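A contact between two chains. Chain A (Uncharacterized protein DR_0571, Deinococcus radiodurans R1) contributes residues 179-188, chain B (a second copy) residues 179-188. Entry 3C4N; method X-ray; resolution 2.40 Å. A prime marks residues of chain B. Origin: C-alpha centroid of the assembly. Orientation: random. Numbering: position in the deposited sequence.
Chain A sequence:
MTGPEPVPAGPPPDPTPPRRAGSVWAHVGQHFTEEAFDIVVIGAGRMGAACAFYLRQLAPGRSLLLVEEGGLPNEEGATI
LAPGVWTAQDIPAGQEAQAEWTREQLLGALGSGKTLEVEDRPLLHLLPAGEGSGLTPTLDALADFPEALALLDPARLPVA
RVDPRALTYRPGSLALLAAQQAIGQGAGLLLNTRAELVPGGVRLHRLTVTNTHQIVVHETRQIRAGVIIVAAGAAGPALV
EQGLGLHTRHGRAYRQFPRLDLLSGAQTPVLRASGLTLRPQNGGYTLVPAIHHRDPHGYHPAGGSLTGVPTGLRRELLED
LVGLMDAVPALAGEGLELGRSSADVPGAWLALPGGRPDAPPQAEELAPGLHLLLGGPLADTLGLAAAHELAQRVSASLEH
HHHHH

Chain A, residues 179-188: AQQAIGQGAG
Chain B, residues 179-188: AQQAIGQGAG

Two copies of the same segment, residues 179-188, pack against each other in a nearly symmetric contact that buries 457 Å² over both sides. In each chain residues 179-183 are helical, continuing a helix that begins earlier, and a type I beta turn spans Ile183 to Gly186; Gly186 takes phi/psi 87/22, which suits glycine, and the chain extends from Ala187 (-81/131) into Gly188 (-66/148). Within each chain Gly184 N bonds Gln180 O (2.8 Å), Gly186 N bonds Ile183 O (3.1 Å), and Ala187 N reaches back to Ala182 O (3.0 Å). The helix axes approach to 8.1 Å with their directions 150° apart, close to antiparallel. The register centres on Gly184 and Gly184′, whose CA atoms lie 4.5 Å apart; an ideal CB on Gly184 would sit a tight 3.4 Å from Gly184′ CA, so the bare backbone permits this approach. Gly184 CA also lies 3.7 Å from Gln180′ O.

Gln180 and Gln180′ cover the most surface. Each points its CA-to-CB bond sideways and extends with chi1 m, chi2 t and chi3 -36° along the partner's turn: Gln180 CB lies 3.4 Å from Ile183′ O, and Gln180 NE2 lies 3.5 Å from Gly186′ CA. No clear direct hydrogen bond crosses the contact, and the angle from Gln180 NE2 to Ile183′ O (3.5 Å) is poor. Water joins the amide to the carbonyl just after the turn instead: water 1 accepts from Gln180 NE2 (3.1 Å) and donates to Ala187′ O (3.0 Å), while water 2 accepts from Gln180′ NE2 (3.2 Å) and donates to Ala187 O (2.8 Å).

Ile183 and Ile183′, both chi1 m and chi2 t, point toward the opposing stretch. Ile183 CG2 meets Ile183′ CD1 at 3.7 Å, an apolar contact, and Gln180 CG packs 3.9 Å from Ile183′ CG2.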

ATOM      1  N   ALA A 179       1.436   5.544   7.641  1.00 13.87           N
ATOM      2  CA  ALA A 179       1.584   5.105   6.258  1.00  9.75           C
ATOM      3  C   ALA A 179       0.241   5.274   5.537  1.00 10.75           C
ATOM      4  O   ALA A 179       0.178   5.868   4.468  1.00 15.54           O
ATOM      5  CB  ALA A 179       2.047   3.650   6.204  1.00  4.90           C
ATOM      6  N   GLN A 180      -0.831   4.767   6.134  1.00  7.61           N
ATOM      7  CA  GLN A 180      -2.141   4.879   5.519  1.00 14.79           C
ATOM      8  C   GLN A 180      -2.465   6.299   5.079  1.00 19.89           C
ATOM      9  O   GLN A 180      -2.774   6.544   3.906  1.00 23.86           O
ATOM     10  CB  GLN A 180      -3.213   4.363   6.473  1.00  7.89           C
ATOM     11  CG  GLN A 180      -3.132   2.869   6.626  1.00  9.35           C
ATOM     12  CD  GLN A 180      -4.214   2.313   7.494  1.00 19.61           C
ATOM     13  OE1 GLN A 180      -4.618   2.943   8.479  1.00 19.73           O
ATOM     14  NE2 GLN A 180      -4.695   1.114   7.151  1.00 15.52           N
ATOM     15  N   GLN A 181      -2.378   7.228   6.025  1.00 17.12           N
ATOM     16  CA  GLN A 181      -2.637   8.638   5.785  1.00 13.12           C
ATOM     17  C   GLN A 181      -1.717   9.199   4.698  1.00 15.43           C
ATOM     18  O   GLN A 181      -2.143  10.027   3.896  1.00 18.95           O
ATOM     19  CB  GLN A 181      -2.448   9.435   7.084  1.00 16.43           C
ATOM     20  CG  GLN A 181      -3.569   9.292   8.109  1.00 19.29           C
ATOM     21  CD  GLN A 181      -4.944   9.524   7.504  1.00 23.72           C
ATOM     22  OE1 GLN A 181      -5.580   8.584   7.029  1.00 35.94           O
ATOM     23  NE2 GLN A 181      -5.401  10.776   7.505  1.00 18.61           N
ATOM     24  N   ALA A 182      -0.459   8.758   4.675  1.00 18.66           N
ATOM     25  CA  ALA A 182       0.495   9.232   3.667  1.00 19.63           C
ATOM     26  C   ALA A 182       0.054   8.773   2.278  1.00 19.98           C
ATOM     27  O   ALA A 182       0.142   9.522   1.293  1.00 17.32           O
ATOM     28  CB  ALA A 182       1.891   8.704   3.977  1.00  7.19           C
ATOM     29  N   ILE A 183      -0.413   7.528   2.218  1.00 18.17           N
ATOM     30  CA  ILE A 183      -0.894   6.921   0.978  1.00 14.21           C
ATOM     31  C   ILE A 183      -2.178   7.596   0.521  1.00 17.27           C
ATOM     32  O   ILE A 183      -2.386   7.815  -0.675  1.00 15.10           O
ATOM     33  CB  ILE A 183      -1.187   5.422   1.156  1.00  6.00           C
ATOM     34  CG1 ILE A 183       0.119   4.653   1.408  1.00  8.16           C
ATOM     35  CG2 ILE A 183      -1.906   4.910  -0.057  1.00  7.40           C
ATOM     36  CD1 ILE A 183      -0.079   3.276   2.046  1.00 15.07           C
ATOM     37  N   GLY A 184      -3.040   7.918   1.480  1.00 16.82           N
ATOM     38  CA  GLY A 184      -4.289   8.582   1.153  1.00 13.74           C
ATOM     39  C   GLY A 184      -4.010  10.005   0.730  1.00 13.35           C
ATOM     40  O   GLY A 184      -4.914  10.717   0.305  1.00 11.63           O
ATOM     41  N   GLN A 185      -2.755  10.422   0.864  1.00 16.91           N
ATOM     42  CA  GLN A 185      -2.388  11.767   0.475  1.00 16.71           C
ATOM     43  C   GLN A 185      -1.564  11.776  -0.791  1.00 16.24           C
ATOM     44  O   GLN A 185      -0.905  12.765  -1.104  1.00 23.21           O
ATOM     45  CB  GLN A 185      -1.634  12.475   1.594  1.00 23.45           C
ATOM     46  CG  GLN A 185      -2.442  12.618   2.855  1.00 28.87           C
ATOM     47  CD  GLN A 185      -3.726  13.362   2.628  1.00 34.40           C
ATOM     48  OE1 GLN A 185      -3.707  14.539   2.262  1.00 50.55           O
ATOM     49  NE2 GLN A 185      -4.858  12.685   2.836  1.00 38.58           N
ATOM     50  N   GLY A 186      -1.601  10.670  -1.522  1.00 17.51           N
ATOM     51  CA  GLY A 186      -0.876  10.602  -2.779  1.00 21.80           C
ATOM     52  C   GLY A 186       0.576  10.180  -2.712  1.00 23.01           C
ATOM     53  O   GLY A 186       1.373  10.480  -3.607  1.00 25.40           O
ATOM     54  N   ALA A 187       0.937   9.490  -1.645  1.00 15.99           N
ATOM     55  CA  ALA A 187       2.308   9.025  -1.518  1.00 21.90           C
ATOM     56  C   ALA A 187       2.442   7.753  -2.346  1.00 18.78           C
ATOM     57  O   ALA A 187       1.600   6.856  -2.247  1.00 22.97           O
ATOM     58  CB  ALA A 187       2.640   8.735  -0.057  1.00  7.55           C
ATOM     59  N   GLY A 188       3.475   7.688  -3.177  1.00 12.38           N
ATOM     60  CA  GLY A 188       3.681   6.497  -3.969  1.00 13.58           C
ATOM     61  C   GLY A 188       4.019   5.398  -2.983  1.00 15.73           C
ATOM     62  O   GLY A 188       4.616   5.675  -1.944  1.00 21.99           O
TER
ATOM     63  N   ALA B 179      -7.842   3.091  -4.509  1.00 11.53           N
ATOM     64  CA  ALA B 179      -7.060   2.288  -3.582  1.00 11.61           C
ATOM     65  C   ALA B 179      -6.516   3.194  -2.469  1.00 10.05           C
ATOM     66  O   ALA B 179      -6.676   2.900  -1.291  1.00 17.20           O
ATOM     67  CB  ALA B 179      -5.920   1.587  -4.310  1.00  5.19           C
ATOM     68  N   GLN B 180      -5.885   4.298  -2.843  1.00  7.80           N
ATOM     69  CA  GLN B 180      -5.335   5.208  -1.859  1.00 11.54           C
ATOM     70  C   GLN B 180      -6.338   5.573  -0.776  1.00 18.58           C
ATOM     71  O   GLN B 180      -6.077   5.390   0.418  1.00 21.22           O
ATOM     72  CB  GLN B 180      -4.815   6.465  -2.544  1.00  8.47           C
ATOM     73  CG  GLN B 180      -3.571   6.176  -3.341  1.00  6.08           C
ATOM     74  CD  GLN B 180      -2.982   7.400  -3.970  1.00 13.71           C
ATOM     75  OE1 GLN B 180      -3.708   8.303  -4.396  1.00 16.94           O
ATOM     76  NE2 GLN B 180      -1.653   7.442  -4.049  1.00 15.79           N
ATOM     77  N   GLN B 181      -7.489   6.078  -1.206  1.00 19.26           N
ATOM     78  CA  GLN B 181      -8.566   6.470  -0.313  1.00 15.90           C
ATOM     79  C   GLN B 181      -9.035   5.296   0.558  1.00 18.87           C
ATOM     80  O   GLN B 181      -9.362   5.482   1.732  1.00 19.18           O
ATOM     81  CB  GLN B 181      -9.750   7.014  -1.127  1.00 14.23           C
ATOM     82  CG  GLN B 181      -9.572   8.421  -1.682  1.00 13.82           C
ATOM     83  CD  GLN B 181      -9.104   9.409  -0.626  1.00 15.71           C
ATOM     84  OE1 GLN B 181      -7.904   9.596  -0.430  1.00 27.28           O
ATOM     85  NE2 GLN B 181     -10.048  10.032   0.067  1.00 13.44           N
ATOM     86  N   ALA B 182      -9.072   4.092  -0.013  1.00 16.81           N
ATOM     87  CA  ALA B 182      -9.501   2.910   0.735  1.00 15.76           C
ATOM     88  C   ALA B 182      -8.494   2.610   1.844  1.00 15.16           C
ATOM     89  O   ALA B 182      -8.864   2.239   2.969  1.00 12.38           O
ATOM     90  CB  ALA B 182      -9.629   1.714  -0.192  1.00  5.68           C
ATOM     91  N   ILE B 183      -7.217   2.767   1.506  1.00 14.75           N
ATOM     92  CA  ILE B 183      -6.118   2.543   2.449  1.00 15.82           C
ATOM     93  C   ILE B 183      -6.125   3.610   3.536  1.00 18.67           C
ATOM     94  O   ILE B 183      -5.864   3.324   4.707  1.00 18.26           O
ATOM     95  CB  ILE B 183      -4.749   2.595   1.751  1.00  8.56           C
ATOM     96  CG1 ILE B 183      -4.599   1.404   0.793  1.00 11.35           C
ATOM     97  CG2 ILE B 183      -3.672   2.609   2.788  1.00  5.04           C
ATOM     98  CD1 ILE B 183      -3.514   1.594  -0.270  1.00 18.31           C
ATOM     99  N   GLY B 184      -6.415   4.845   3.136  1.00 16.88           N
ATOM    100  CA  GLY B 184      -6.471   5.932   4.095  1.00 15.88           C
ATOM    101  C   GLY B 184      -7.686   5.759   4.982  1.00 16.79           C
ATOM    102  O   GLY B 184      -7.862   6.489   5.954  1.00 14.52           O
ATOM    103  N   GLN B 185      -8.534   4.792   4.640  1.00 15.96           N
ATOM    104  CA  GLN B 185      -9.719   4.552   5.431  1.00 15.88           C
ATOM    105  C   GLN B 185      -9.605   3.287   6.246  1.00 17.27           C
ATOM    106  O   GLN B 185     -10.604   2.761   6.738  1.00 21.72           O
ATOM    107  CB  GLN B 185     -10.962   4.503   4.551  1.00 19.46           C
ATOM    108  CG  GLN B 185     -11.210   5.797   3.810  1.00 31.21           C
ATOM    109  CD  GLN B 185     -11.350   6.974   4.746  1.00 40.12           C
ATOM    110  OE1 GLN B 185     -12.276   7.019   5.562  1.00 55.81           O
ATOM    111  NE2 GLN B 185     -10.428   7.938   4.640  1.00 39.79           N
ATOM    112  N   GLY B 186      -8.382   2.798   6.394  1.00 17.10           N
ATOM    113  CA  GLY B 186      -8.165   1.605   7.198  1.00 26.05           C
ATOM    114  C   GLY B 186      -8.310   0.269   6.499  1.00 26.76           C
ATOM    115  O   GLY B 186      -8.541  -0.764   7.135  1.00 29.62           O
ATOM    116  N   ALA B 187      -8.184   0.279   5.183  1.00 18.89           N
ATOM    117  CA  ALA B 187      -8.284  -0.963   4.434  1.00 20.41           C
ATOM    118  C   ALA B 187      -6.945  -1.682   4.535  1.00 15.36           C
ATOM    119  O   ALA B 187      -5.895  -1.074   4.318  1.00 14.23           O
ATOM    120  CB  ALA B 187      -8.609  -0.676   2.981  1.00 13.22           C
ATOM    121  N   GLY B 188      -6.981  -2.960   4.893  1.00 10.75           N
ATOM    122  CA  GLY B 188      -5.749  -3.715   4.979  1.00 11.73           C
ATOM    123  C   GLY B 188      -5.208  -3.791   3.566  1.00 14.36           C
ATOM    124  O   GLY B 188      -5.988  -3.805   2.616  1.00 18.59           O
TER
HETATM  125  O   HOH W   1      -3.085  -0.403   5.006  1.00  9.79           O
HETATM  126  O   HOH W   2      -0.002   4.793  -3.318  1.00 12.78           O